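Local coordinates for Ceg4 (Legionella pneumophila subsp. pneumophila, PDB 6AOK), which probably hydrolyses phosphotyrosine in host proteins through its magnesium-binding HAD-like phosphatase domain, as a Legionella effector that attenuates activation of eukaryotic MAPK pathways, at residues A[163-168]-A[197-202]; A[108-113]-A[134-139]; A[143-148]-A[175-180]; A[10-15]-A[103-108]. One frame throughout, in Å; residues are numbered along the deposited sequence.

Contact 1: residues A[163-168]-A[197-202]; sequences YILDDS and GEFEWS. With MG (magnesium ion), chain B.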
loop_
_atom_site.group_PDB
_atom_site.type_symbol
_atom_site.label_atom_id
_atom_site.label_comp_id
_atom_site.label_asym_id
_atom_site.label_seq_id
_atom_site.Cartn_x
_atom_site.Cartn_y
_atom_site.Cartn_z
ATOM N N TYR A 163 1.728 7.222 9.996
ATOM C CA TYR A 163 1.321 5.817 10.148
ATOM C C TYR A 163 2.417 4.897 9.625
ATOM O O TYR A 163 3.006 5.164 8.567
ATOM C CB TYR A 163 0.054 5.518 9.360
ATOM C CG TYR A 163 -1.164 5.923 10.137
ATOM C CD1 TYR A 163 -1.519 7.248 10.236
ATOM C CD2 TYR A 163 -1.943 4.987 10.770
ATOM C CE1 TYR A 163 -2.625 7.619 10.943
ATOM C CE2 TYR A 163 -3.035 5.348 11.486
ATOM C CZ TYR A 163 -3.389 6.682 11.572
ATOM O OH TYR A 163 -4.506 7.082 12.321
ATOM N N ILE A 164 2.683 3.817 10.369
ATOM C CA ILE A 164 3.620 2.771 9.956
ATOM C C ILE A 164 2.928 1.432 10.119
ATOM O O ILE A 164 2.519 1.088 11.230
ATOM C CB ILE A 164 4.909 2.776 10.778
ATOM C CG1 ILE A 164 5.483 4.198 10.820
ATOM C CG2 ILE A 164 5.898 1.773 10.164
ATOM C CD1 ILE A 164 6.537 4.423 11.963
ATOM N N LEU A 165 2.785 0.687 9.013
ATOM C CA LEU A 165 2.058 -0.579 9.031
ATOM C C LEU A 165 2.919 -1.620 8.368
ATOM O O LEU A 165 3.351 -1.417 7.223
ATOM C CB LEU A 165 0.723 -0.478 8.287
ATOM C CG LEU A 165 -0.155 0.590 8.921
ATOM C CD1 LEU A 165 -0.152 1.793 8.008
ATOM C CD2 LEU A 165 -1.573 0.105 9.198
ATOM N N ASP A 166 3.175 -2.726 9.062
ATOM C CA ASP A 166 3.942 -3.804 8.416
ATOM C C ASP A 166 3.715 -5.107 9.172
ATOM O O ASP A 166 3.711 -5.125 10.408
ATOM C CB ASP A 166 5.447 -3.471 8.357
ATOM C CG ASP A 166 6.170 -4.177 7.222
ATOM O OD1 ASP A 166 5.982 -5.406 7.080
ATOM O OD2 ASP A 166 6.959 -3.511 6.470
ATOM N N ASP A 167 3.531 -6.202 8.428
ATOM C CA ASP A 167 3.421 -7.475 9.122
ATOM C C ASP A 167 4.769 -8.105 9.451
ATOM O O ASP A 167 4.800 -9.057 10.227
ATOM C CB ASP A 167 2.561 -8.495 8.317
ATOM C CG ASP A 167 3.190 -8.864 6.953
ATOM O OD1 ASP A 167 3.499 -7.948 6.146
ATOM O OD2 ASP A 167 3.421 -10.068 6.668
ATOM N N SER A 168 5.854 -7.631 8.880
ATOM C CA SER A 168 7.161 -8.173 9.189
ATOM C C SER A 168 7.801 -7.377 10.326
ATOM O O SER A 168 8.049 -6.189 10.158
ATOM C CB SER A 168 8.053 -8.108 7.946
ATOM O OG SER A 168 9.418 -8.060 8.321
ATOM N N GLY A 197 -4.159 -10.170 7.833
ATOM C CA GLY A 197 -5.560 -10.252 8.197
ATOM C C GLY A 197 -5.929 -9.593 9.509
ATOM O O GLY A 197 -7.121 -9.499 9.814
ATOM N N GLU A 198 -4.958 -9.093 10.282
ATOM C CA GLU A 198 -5.252 -8.584 11.614
ATOM C C GLU A 198 -5.088 -7.073 11.733
ATOM O O GLU A 198 -5.184 -6.532 12.846
ATOM C CB GLU A 198 -4.387 -9.308 12.647
ATOM C CG GLU A 198 -4.756 -10.772 12.779
ATOM C CD GLU A 198 -3.825 -11.578 13.685
ATOM O OE1 GLU A 198 -3.189 -10.982 14.579
ATOM O OE2 GLU A 198 -3.731 -12.824 13.489
ATOM N N PHE A 199 -4.859 -6.374 10.627
ATOM C CA PHE A 199 -4.868 -4.916 10.647
ATOM C C PHE A 199 -6.317 -4.405 10.625
ATOM O O PHE A 199 -7.119 -4.844 9.788
ATOM C CB PHE A 199 -4.104 -4.377 9.453
ATOM C CG PHE A 199 -2.633 -4.626 9.516
ATOM C CD1 PHE A 199 -2.091 -5.820 9.001
ATOM C CD2 PHE A 199 -1.796 -3.713 10.105
ATOM C CE1 PHE A 199 -0.690 -6.060 9.051
ATOM C CE2 PHE A 199 -0.400 -3.976 10.163
ATOM C CZ PHE A 199 0.124 -5.137 9.616
ATOM N N GLU A 200 -6.635 -3.457 11.513
ATOM C CA GLU A 200 -7.993 -2.932 11.684
ATOM C C GLU A 200 -8.180 -1.714 10.769
ATOM O O GLU A 200 -8.293 -0.561 11.201
ATOM C CB GLU A 200 -8.235 -2.569 13.144
ATOM C CG GLU A 200 -8.168 -3.753 14.094
ATOM C CD GLU A 200 -8.495 -3.403 15.562
ATOM O OE1 GLU A 200 -9.307 -2.467 15.808
ATOM O OE2 GLU A 200 -7.971 -4.104 16.464
ATOM N N TRP A 201 -8.194 -1.989 9.470
ATOM C CA TRP A 201 -8.289 -0.908 8.499
ATOM C C TRP A 201 -9.494 -0.017 8.753
ATOM O O TRP A 201 -9.446 1.187 8.469
ATOM C CB TRP A 201 -8.351 -1.496 7.089
ATOM C CG TRP A 201 -7.030 -2.073 6.670
ATOM C CD1 TRP A 201 -6.722 -3.397 6.545
ATOM C CD2 TRP A 201 -5.830 -1.349 6.335
ATOM N NE1 TRP A 201 -5.423 -3.539 6.149
ATOM C CE2 TRP A 201 -4.852 -2.301 6.014
ATOM C CE3 TRP A 201 -5.505 0.020 6.253
ATOM C CZ2 TRP A 201 -3.556 -1.948 5.606
ATOM C CZ3 TRP A 201 -4.198 0.375 5.865
ATOM C CH2 TRP A 201 -3.244 -0.622 5.539
ATOM N N SER A 202 -10.600 -0.568 9.279
ATOM C CA SER A 202 -11.739 0.324 9.462
ATOM C C SER A 202 -11.503 1.282 10.629
ATOM O O SER A 202 -12.012 2.424 10.624
ATOM C CB SER A 202 -13.027 -0.466 9.657
ATOM O OG SER A 202 -12.974 -1.159 10.882
HETATM MG MG MG B . 4.352 -7.874 4.231
HETATM O O HOH W 1 6.120 -7.338 5.239
HETATM O O HOH W 2 4.641 -9.949 4.506
HETATM O O HOH W 3 5.575 -7.878 2.590
#
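Phe199 holds CG anti to its carbonyl carbon (chi1 -69°), and Leu165 does the same from the strand (chi1 -59°), which starts the two side chains toward each other. They cross obliquely, with CD2 of Leu165 3.9 Å from CD2 of Phe199. The same methyl lies 4.1 Å from CH2 of Trp201, so one leucine branch packs against both aromatic rings. The far rim of the Phe199 ring meets the Asp166 backbone and the Asp167 side chain: CZ comes within 3.6 Å of Asp166 C, near the ring plane, and CE1 lies 4.1 Å from CB of Asp167. No hydrogen bond joins the segments; the packing is apolar beside a metal site. OD1 of Asp167 binds the magnesium ion at 2.1 Å, along with three waters, Asp18 OD2 and Asp20 O. Asp166 works from the second shell. Its OD1 takes the Ser168 N-H at 2.9 Å in an Asx turn and accepts a hydrogen bond from a metal-bound water, while OD2 pairs with Lys144. Adjacent acidic residues after a strand are consistent with motif IV of HAD phosphatases. The strand 161-165 lies between 13-17 and 189-192 in the sheet, with helix 169-180 packed on Ile164 and helix 201-211 on Leu165.

Contact 2: residues A[108-113]-A[134-139]; sequences VNIVTK and SKLTIL
Val108 to Val111 and Leu136 to Leu139 run parallel, their short axes 23° apart and 4.6 Å at closest approach. Four backbone bonds alternate between the strands: Val108 O accepts from Thr137 N, Thr137 O from Ile110 N (2.8 Å), Ile110 O from Leu139 N (2.8 Å, almost straight at 179°) and Leu139 O from Thr112 N. Helix 116-125 lies in the connection between the strands, making a beta-alpha-beta crossover of the Rossmann-like HAD core, with 136-139 at the margin of the sheet. On the face carrying Ile110 and Leu136, CD2 of Leu136 lies 3.7 Å from CD1 of Ile110 and 3.8 Å from CG1 of Val108; the crossover helix covers Ile110 with Ile119 and Phe123. On the other face Asn109 and Thr137 stand side by side, pointing the same way, with Asn109 OD1 3.3 Å from Thr137 CB. That oxygen accepts from Arg151, and Asn109 ND2 donates to Ile15 O, so both ends of the amide are held. Thr112 turns OG1 anti to its backbone N (chi1 -172°), where it bonds Asn114 N; its CG2 meets Ile138 CG2 at 4.1 Å. Close to Asp20, it is consistent with the motif II Ser/Thr of HAD phosphatases.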
loop_
_atom_site.group_PDB
_atom_site.type_symbol
_atom_site.label_atom_id
_atom_site.label_comp_id
_atom_site.label_asym_id
_atom_site.label_seq_id
_atom_site.Cartn_x
_atom_site.Cartn_y
_atom_site.Cartn_z
ATOM N N VAL A 108 0.338 8.868 0.807
ATOM C CA VAL A 108 0.320 7.416 0.922
ATOM C C VAL A 108 1.565 6.859 0.249
ATOM O O VAL A 108 1.703 6.937 -0.980
ATOM C CB VAL A 108 -0.932 6.814 0.292
ATOM C CG1 VAL A 108 -0.964 5.356 0.586
ATOM C CG2 VAL A 108 -2.137 7.480 0.903
ATOM N N ASN A 109 2.464 6.289 1.051
ATOM C CA ASN A 109 3.666 5.631 0.561
ATOM C C ASN A 109 3.517 4.151 0.845
ATOM O O ASN A 109 3.415 3.751 2.005
ATOM C CB ASN A 109 4.923 6.127 1.260
ATOM C CG ASN A 109 5.098 7.638 1.148
ATOM O OD1 ASN A 109 5.510 8.150 0.083
ATOM N ND2 ASN A 109 4.794 8.372 2.234
ATOM N N ILE A 110 3.621 3.348 -0.187
ATOM C CA ILE A 110 3.706 1.906 -0.027
ATOM C C ILE A 110 5.174 1.508 -0.162
ATOM O O ILE A 110 5.831 1.855 -1.145
ATOM C CB ILE A 110 2.847 1.188 -1.069
ATOM C CG1 ILE A 110 1.374 1.591 -0.890
ATOM C CG2 ILE A 110 3.061 -0.368 -0.918
ATOM C CD1 ILE A 110 0.442 0.984 -1.988
ATOM N N VAL A 111 5.702 0.823 0.835
ATOM C CA VAL A 111 7.117 0.475 0.869
ATOM C C VAL A 111 7.194 -1.041 0.840
ATOM O O VAL A 111 6.653 -1.707 1.727
ATOM C CB VAL A 111 7.788 1.029 2.134
ATOM C CG1 VAL A 111 9.291 0.872 2.065
ATOM C CG2 VAL A 111 7.350 2.562 2.404
ATOM N N THR A 112 7.863 -1.588 -0.163
ATOM C CA THR A 112 7.568 -2.967 -0.482
ATOM C C THR A 112 8.788 -3.653 -1.096
ATOM O O THR A 112 9.652 -3.004 -1.683
ATOM C CB THR A 112 6.368 -2.974 -1.464
ATOM O OG1 THR A 112 5.953 -4.295 -1.649
ATOM C CG2 THR A 112 6.741 -2.366 -2.832
ATOM N N LYS A 113 8.834 -4.956 -1.012
ATOM C CA LYS A 113 9.765 -5.717 -1.844
ATOM C C LYS A 113 9.051 -6.328 -3.047
ATOM O O LYS A 113 9.669 -7.113 -3.805
ATOM C CB LYS A 113 10.463 -6.820 -1.042
ATOM C CG LYS A 113 11.338 -6.292 0.102
ATOM C CD LYS A 113 11.670 -7.381 1.143
ATOM C CE LYS A 113 12.035 -6.597 2.427
ATOM N NZ LYS A 113 12.380 -7.447 3.561
ATOM N N SER A 134 -2.581 7.183 -9.102
ATOM C CA SER A 134 -1.499 8.159 -9.273
ATOM C C SER A 134 -1.160 8.879 -7.968
ATOM O O SER A 134 -0.147 9.578 -7.908
ATOM C CB SER A 134 -1.868 9.166 -10.320
ATOM O OG SER A 134 -2.786 10.151 -9.839
ATOM N N LYS A 135 -1.954 8.726 -6.921
ATOM C CA LYS A 135 -1.559 9.383 -5.687
ATOM C C LYS A 135 -0.758 8.479 -4.783
ATOM O O LYS A 135 -0.339 8.920 -3.710
ATOM C CB LYS A 135 -2.777 9.921 -4.933
ATOM C CG LYS A 135 -3.717 10.710 -5.807
ATOM C CD LYS A 135 -3.300 12.138 -5.954
ATOM C CE LYS A 135 -4.184 12.882 -7.026
ATOM N NZ LYS A 135 -5.675 12.918 -6.692
ATOM N N LEU A 136 -0.551 7.233 -5.175
ATOM C CA LEU A 136 0.328 6.345 -4.460
ATOM C C LEU A 136 1.775 6.674 -4.792
ATOM O O LEU A 136 2.103 6.931 -5.950
ATOM C CB LEU A 136 0.071 4.907 -4.892
ATOM C CG LEU A 136 -1.255 4.321 -4.492
ATOM C CD1 LEU A 136 -1.312 2.982 -5.195
ATOM C CD2 LEU A 136 -1.263 4.095 -2.993
ATOM N N THR A 137 2.644 6.629 -3.776
ATOM C CA THR A 137 4.101 6.646 -3.963
ATOM C C THR A 137 4.544 5.237 -3.601
ATOM O O THR A 137 4.325 4.786 -2.483
ATOM C CB THR A 137 4.779 7.688 -3.063
ATOM O OG1 THR A 137 4.385 9.000 -3.472
ATOM C CG2 THR A 137 6.344 7.609 -3.102
ATOM N N ILE A 138 5.129 4.530 -4.543
ATOM C CA ILE A 138 5.498 3.141 -4.323
ATOM C C ILE A 138 7.007 3.114 -4.275
ATOM O O ILE A 138 7.667 3.485 -5.263
ATOM C CB ILE A 138 4.942 2.224 -5.424
ATOM C CG1 ILE A 138 3.415 2.359 -5.450
ATOM C CG2 ILE A 138 5.351 0.708 -5.157
ATOM C CD1 ILE A 138 2.757 1.547 -6.542
ATOM N N LEU A 139 7.551 2.697 -3.120
ATOM C CA LEU A 139 8.996 2.671 -2.861
ATOM C C LEU A 139 9.402 1.206 -2.830
ATOM O O LEU A 139 8.978 0.481 -1.931
ATOM C CB LEU A 139 9.291 3.367 -1.538
ATOM C CG LEU A 139 8.777 4.828 -1.560
ATOM C CD1 LEU A 139 8.795 5.399 -0.185
ATOM C CD2 LEU A 139 9.559 5.751 -2.577
HETATM O O HOH W 4 -1.261 10.006 -1.383
#

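Contact 3: residues A[143-148]-A[175-180]; sequences YKFNDV and MLRAVK
Val148 and Met175, a selenomethionine, meet at the centre of an apolar interface between helices 144-153 and 169-180, whose short axes run in the same general direction, 31° apart and 8.1 Å at closest approach. Their side chains cross at about a right angle, with CG2 of Val148 3.8 Å from both CG and SE of Met175. Lys144 adds its CB, 3.9 Å from the same CG of Met175. The other valine methyl, CG1, set anti to the backbone N (chi1 173°), reaches CB of Ala178 at 3.6 Å and CG2 of Val179 at 3.9 Å. The methyl group of Ala178 is thus shared, since CD1 of Phe145 comes within 3.7 Å of it from the side away from Val148 CG1.

The aromatic contact belongs to Phe145. CG anti to the backbone N (chi1 174°) begins the swing of this ring toward the second helix, where CE1 lies 3.6 Å from CA of Ala178 and the ring edge faces the carbonyl carbon of Arg177.

Polar links lie outside the pair of segments. The extended chain of Lys144 carries NZ past the selenomethionine to Asp166 OD2, Asp18 OD1 and the carbonyl of Val111, so two carboxylates and a carbonyl oxygen grip it. Both helices cover the sheet face bearing Val111 and Ile164, and the lysine at the start of the first is consistent with motif III of the HAD phosphatase active site.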
loop_
_atom_site.group_PDB
_atom_site.type_symbol
_atom_site.label_atom_id
_atom_site.label_comp_id
_atom_site.label_asym_id
_atom_site.label_seq_id
_atom_site.Cartn_x
_atom_site.Cartn_y
_atom_site.Cartn_z
ATOM N N TYR A 143 14.972 -2.044 0.658
ATOM C CA TYR A 143 15.578 -1.702 1.938
ATOM C C TYR A 143 14.681 -0.625 2.528
ATOM O O TYR A 143 14.791 0.557 2.163
ATOM C CB TYR A 143 17.013 -1.211 1.754
ATOM C CG TYR A 143 17.729 -0.926 3.061
ATOM C CD1 TYR A 143 17.363 -1.585 4.250
ATOM C CD2 TYR A 143 18.786 -0.001 3.101
ATOM C CE1 TYR A 143 18.047 -1.345 5.442
ATOM C CE2 TYR A 143 19.445 0.262 4.263
ATOM C CZ TYR A 143 19.087 -0.406 5.422
ATOM O OH TYR A 143 19.774 -0.094 6.542
ATOM N N LYS A 144 13.768 -1.039 3.423
ATOM C CA LYS A 144 12.734 -0.115 3.867
ATOM C C LYS A 144 13.302 1.064 4.661
ATOM O O LYS A 144 12.760 2.175 4.585
ATOM C CB LYS A 144 11.681 -0.885 4.680
ATOM C CG LYS A 144 10.976 -1.962 3.836
ATOM C CD LYS A 144 9.511 -2.217 4.307
ATOM C CE LYS A 144 8.907 -3.370 3.534
ATOM N NZ LYS A 144 7.470 -3.680 3.865
ATOM N N PHE A 145 14.352 0.847 5.452
ATOM C CA PHE A 145 14.931 1.978 6.177
ATOM C C PHE A 145 15.352 3.079 5.209
ATOM O O PHE A 145 15.061 4.254 5.433
ATOM C CB PHE A 145 16.141 1.564 7.023
ATOM C CG PHE A 145 16.829 2.760 7.662
ATOM C CD1 PHE A 145 16.333 3.303 8.823
ATOM C CD2 PHE A 145 17.896 3.390 7.033
ATOM C CE1 PHE A 145 16.940 4.439 9.414
ATOM C CE2 PHE A 145 18.494 4.513 7.578
ATOM C CZ PHE A 145 18.007 5.041 8.798
ATOM N N ASN A 146 16.065 2.717 4.133
ATOM C CA ASN A 146 16.544 3.751 3.216
ATOM C C ASN A 146 15.384 4.375 2.477
ATOM O O ASN A 146 15.380 5.592 2.222
ATOM C CB ASN A 146 17.546 3.161 2.212
ATOM C CG ASN A 146 18.996 3.288 2.695
ATOM O OD1 ASN A 146 19.277 3.833 3.791
ATOM N ND2 ASN A 146 19.934 2.761 1.893
ATOM N N ASP A 147 14.385 3.561 2.116
ATOM C CA ASP A 147 13.244 4.115 1.395
ATOM C C ASP A 147 12.499 5.144 2.248
ATOM O O ASP A 147 12.136 6.218 1.755
ATOM C CB ASP A 147 12.310 3.001 0.944
ATOM C CG ASP A 147 12.752 2.369 -0.403
ATOM O OD1 ASP A 147 13.685 2.898 -1.050
ATOM O OD2 ASP A 147 12.181 1.343 -0.825
ATOM N N VAL A 148 12.234 4.835 3.518
ATOM C CA VAL A 148 11.504 5.806 4.347
ATOM C C VAL A 148 12.408 7.000 4.703
ATOM O O VAL A 148 11.966 8.164 4.774
ATOM C CB VAL A 148 10.970 5.094 5.603
ATOM C CG1 VAL A 148 10.333 6.074 6.620
ATOM C CG2 VAL A 148 10.003 3.978 5.162
HETATM N N MSE A 175 11.375 0.868 9.409
HETATM C CA MSE A 175 10.624 2.050 9.118
HETATM C C MSE A 175 10.473 2.925 10.340
HETATM O O MSE A 175 10.609 4.097 10.269
HETATM C CB MSE A 175 9.266 1.721 8.543
HETATM C CG MSE A 175 9.366 0.873 7.289
HETATM SE SE MSE A 175 7.789 1.008 6.115
HETATM C CE MSE A 175 6.777 -0.352 7.128
ATOM N N LEU A 176 10.220 2.302 11.464
ATOM C CA LEU A 176 10.080 3.067 12.711
ATOM C C LEU A 176 11.374 3.798 13.066
ATOM O O LEU A 176 11.345 4.952 13.507
ATOM C CB LEU A 176 9.680 2.118 13.832
ATOM C CG LEU A 176 9.464 2.806 15.163
ATOM C CD1 LEU A 176 8.228 3.762 15.123
ATOM C CD2 LEU A 176 9.312 1.723 16.257
ATOM N N ARG A 177 12.525 3.125 12.884
ATOM C CA ARG A 177 13.836 3.763 13.067
ATOM C C ARG A 177 13.996 4.997 12.171
ATOM O O ARG A 177 14.498 6.045 12.606
ATOM C CB ARG A 177 14.934 2.734 12.743
ATOM C CG ARG A 177 16.212 2.874 13.513
ATOM C CD ARG A 177 16.734 1.478 13.979
ATOM N NE ARG A 177 16.635 0.470 12.918
ATOM C CZ ARG A 177 16.220 -0.790 13.111
ATOM N NH1 ARG A 177 15.867 -1.209 14.327
ATOM N NH2 ARG A 177 16.144 -1.631 12.095
ATOM N N ALA A 178 13.590 4.875 10.901
ATOM C CA ALA A 178 13.702 5.965 9.940
ATOM C C ALA A 178 12.808 7.137 10.331
ATOM O O ALA A 178 13.207 8.308 10.239
ATOM C CB ALA A 178 13.349 5.444 8.538
ATOM N N VAL A 179 11.604 6.832 10.807
ATOM C CA VAL A 179 10.664 7.883 11.179
ATOM C C VAL A 179 11.163 8.617 12.424
ATOM O O VAL A 179 11.098 9.842 12.492
ATOM C CB VAL A 179 9.260 7.281 11.379
ATOM C CG1 VAL A 179 8.317 8.316 12.034
ATOM C CG2 VAL A 179 8.664 6.841 10.035
ATOM N N LYS A 180 11.637 7.879 13.439
ATOM C CA LYS A 180 12.175 8.544 14.621
ATOM C C LYS A 180 13.447 9.313 14.283
ATOM O O LYS A 180 13.698 10.360 14.859
ATOM C CB LYS A 180 12.437 7.532 15.734
ATOM C CG LYS A 180 11.188 6.929 16.356
ATOM C CD LYS A 180 11.602 5.898 17.416
ATOM C CE LYS A 180 10.413 5.175 17.989
ATOM N NZ LYS A 180 9.541 6.066 18.803
#

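Contact 4: residues A[10-15]-A[103-108]; sequences MPKVII and NDDVTV
The carbonyl oxygen of Val13 receives two donors, Thr107 N at 2.8 Å and a water at 3.1 Å, the amide tilted 19° from the carbonyl plane. The water also bonds Thr107 OG1, tying the threonine side chain to the neighbouring strand. Asp105 O accepts from Val13 N, and Thr107 O from Ile15 N at 2.8 Å, so the parallel backbones are joined by three bonds. Before the strands begin, the salt bridge takes over: Lys12 NZ donates to OD1 of Asp105 at 2.7 Å, on the anti lone pair of that oxygen, the lysine chain bent at chi2 (-73°). The other oxygen, OD2, faces the selenomethionine Met10, whose CB is 3.5 Å away. Pro11 O, 3.3 Å from Asp105 CB, is buried with no polar partner. An Asx turn holds the backbone of the aspartate, Asn103 OD1 accepting its N-H in the type I turn before strand 106-108. On the face with Ile15 and Val106, CD1 of Ile15 packs 3.7 Å from CG1 of Val106; helix 91-100 covers them with Phe96 on Ile15 and Val100 on Val106. Strand 13-17, central in the Rossmann-like sheet with 106-111 beside it, leads to the magnesium-binding aspartates as in HAD phosphatases.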
loop_
_atom_site.group_PDB
_atom_site.type_symbol
_atom_site.label_atom_id
_atom_site.label_comp_id
_atom_site.label_asym_id
_atom_site.label_seq_id
_atom_site.Cartn_x
_atom_site.Cartn_y
_atom_site.Cartn_z
HETATM N N MSE A 10 -4.449 23.025 7.263
HETATM C CA MSE A 10 -4.987 21.723 7.442
HETATM C C MSE A 10 -3.904 20.783 7.967
HETATM O O MSE A 10 -2.717 20.982 7.703
HETATM C CB MSE A 10 -5.618 21.276 6.130
HETATM C CG MSE A 10 -6.957 21.952 5.973
HETATM SE SE MSE A 10 -8.313 20.783 5.355
HETATM C CE MSE A 10 -8.004 20.948 3.429
ATOM N N PRO A 11 -4.323 19.797 8.763
ATOM C CA PRO A 11 -3.390 18.770 9.242
ATOM C C PRO A 11 -2.777 18.009 8.069
ATOM O O PRO A 11 -3.317 17.987 6.962
ATOM C CB PRO A 11 -4.287 17.839 10.069
ATOM C CG PRO A 11 -5.573 18.576 10.293
ATOM C CD PRO A 11 -5.720 19.488 9.124
ATOM N N LYS A 12 -1.638 17.366 8.326
ATOM C CA LYS A 12 -0.988 16.516 7.333
ATOM C C LYS A 12 -0.736 15.146 7.926
ATOM O O LYS A 12 -0.301 15.034 9.069
ATOM C CB LYS A 12 0.336 17.109 6.892
ATOM C CG LYS A 12 0.179 18.471 6.140
ATOM C CD LYS A 12 -0.396 18.260 4.730
ATOM C CE LYS A 12 -0.611 19.579 4.017
ATOM N NZ LYS A 12 -0.959 19.323 2.581
ATOM N N VAL A 13 -0.991 14.118 7.148
ATOM C CA VAL A 13 -0.731 12.736 7.540
ATOM C C VAL A 13 0.135 12.114 6.469
ATOM O O VAL A 13 -0.063 12.360 5.266
ATOM C CB VAL A 13 -2.029 11.922 7.707
ATOM C CG1 VAL A 13 -1.737 10.542 8.143
ATOM C CG2 VAL A 13 -2.995 12.625 8.656
ATOM N N ILE A 14 1.102 11.321 6.905
ATOM C CA ILE A 14 1.932 10.538 6.003
ATOM C C ILE A 14 1.780 9.088 6.411
ATOM O O ILE A 14 1.838 8.775 7.592
ATOM C CB ILE A 14 3.410 10.947 6.057
ATOM C CG1 ILE A 14 3.528 12.424 5.728
ATOM C CG2 ILE A 14 4.273 10.034 5.051
ATOM C CD1 ILE A 14 4.879 12.990 6.095
ATOM N N ILE A 15 1.562 8.222 5.435
ATOM C CA ILE A 15 1.428 6.800 5.667
ATOM C C ILE A 15 2.626 6.103 5.040
ATOM O O ILE A 15 2.937 6.326 3.867
ATOM C CB ILE A 15 0.104 6.269 5.087
ATOM C CG1 ILE A 15 -1.069 6.944 5.792
ATOM C CG2 ILE A 15 0.033 4.736 5.241
ATOM C CD1 ILE A 15 -2.322 6.755 5.059
ATOM N N ASN A 103 -7.721 12.376 -0.464
ATOM C CA ASN A 103 -7.428 13.431 0.504
ATOM C C ASN A 103 -6.000 13.913 0.269
ATOM O O ASN A 103 -5.034 13.207 0.585
ATOM C CB ASN A 103 -7.606 12.928 1.927
ATOM C CG ASN A 103 -7.398 14.019 2.954
ATOM O OD1 ASN A 103 -6.728 15.022 2.694
ATOM N ND2 ASN A 103 -7.937 13.807 4.148
ATOM N N ASP A 104 -5.886 15.120 -0.270
ATOM C CA ASP A 104 -4.643 15.700 -0.651
ATOM C C ASP A 104 -3.726 15.917 0.522
ATOM O O ASP A 104 -2.568 16.029 0.333
ATOM C CB ASP A 104 -4.899 17.032 -1.355
ATOM C CG ASP A 104 -5.184 16.836 -2.843
ATOM O OD1 ASP A 104 -4.254 16.570 -3.618
ATOM O OD2 ASP A 104 -6.378 16.878 -3.191
ATOM N N ASP A 105 -4.285 16.050 1.713
ATOM C CA ASP A 105 -3.475 16.229 2.903
ATOM C C ASP A 105 -2.953 14.933 3.487
ATOM O O ASP A 105 -2.322 14.991 4.544
ATOM C CB ASP A 105 -4.288 16.978 3.934
ATOM C CG ASP A 105 -4.574 18.407 3.484
ATOM O OD1 ASP A 105 -3.623 19.043 2.956
ATOM O OD2 ASP A 105 -5.730 18.869 3.616
ATOM N N VAL A 106 -3.198 13.787 2.839
ATOM C CA VAL A 106 -2.683 12.492 3.260
ATOM C C VAL A 106 -1.736 11.990 2.180
ATOM O O VAL A 106 -2.134 11.861 1.016
ATOM C CB VAL A 106 -3.808 11.471 3.481
ATOM C CG1 VAL A 106 -3.180 10.136 3.896
ATOM C CG2 VAL A 106 -4.730 11.968 4.553
ATOM N N THR A 107 -0.493 11.722 2.540
ATOM C CA THR A 107 0.459 11.163 1.587
ATOM C C THR A 107 0.605 9.667 1.832
ATOM O O THR A 107 0.941 9.243 2.936
ATOM C CB THR A 107 1.809 11.866 1.696
ATOM O OG1 THR A 107 1.619 13.264 1.418
ATOM C CG2 THR A 107 2.785 11.269 0.690
ATOM N N VAL A 108 0.338 8.868 0.807
ATOM C CA VAL A 108 0.320 7.416 0.922
ATOM C C VAL A 108 1.565 6.859 0.249
ATOM O O VAL A 108 1.703 6.937 -0.980
ATOM C CB VAL A 108 -0.932 6.814 0.292
ATOM C CG1 VAL A 108 -0.964 5.356 0.586
ATOM C CG2 VAL A 108 -2.137 7.480 0.903
HETATM O O HOH W 5 0.747 14.817 3.503
#

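From the N terminus, contact 4 closes the first and longest loop, bringing strand 106-111 beside 13-17 across the intervening helices. Contact 2 continues from the same strand, sharing Val108, and adds 136-139 on its far side, so strand 106-111 has a neighbour along each edge. Contact 3 then opens on helix 144-153 and reaches helix 169-180, while contact 1 opens between them on strand 161-165 and closes later at 197-202; the two cross along the chain and join where Ile164 packs on Leu176. Contacts 4 and 2 precede both in series. Tyr163 N bonds Ile14 O, linking contact 1 to the sheet of contact 4, and Val111 packs beside Asp147 between contacts 2 and 3.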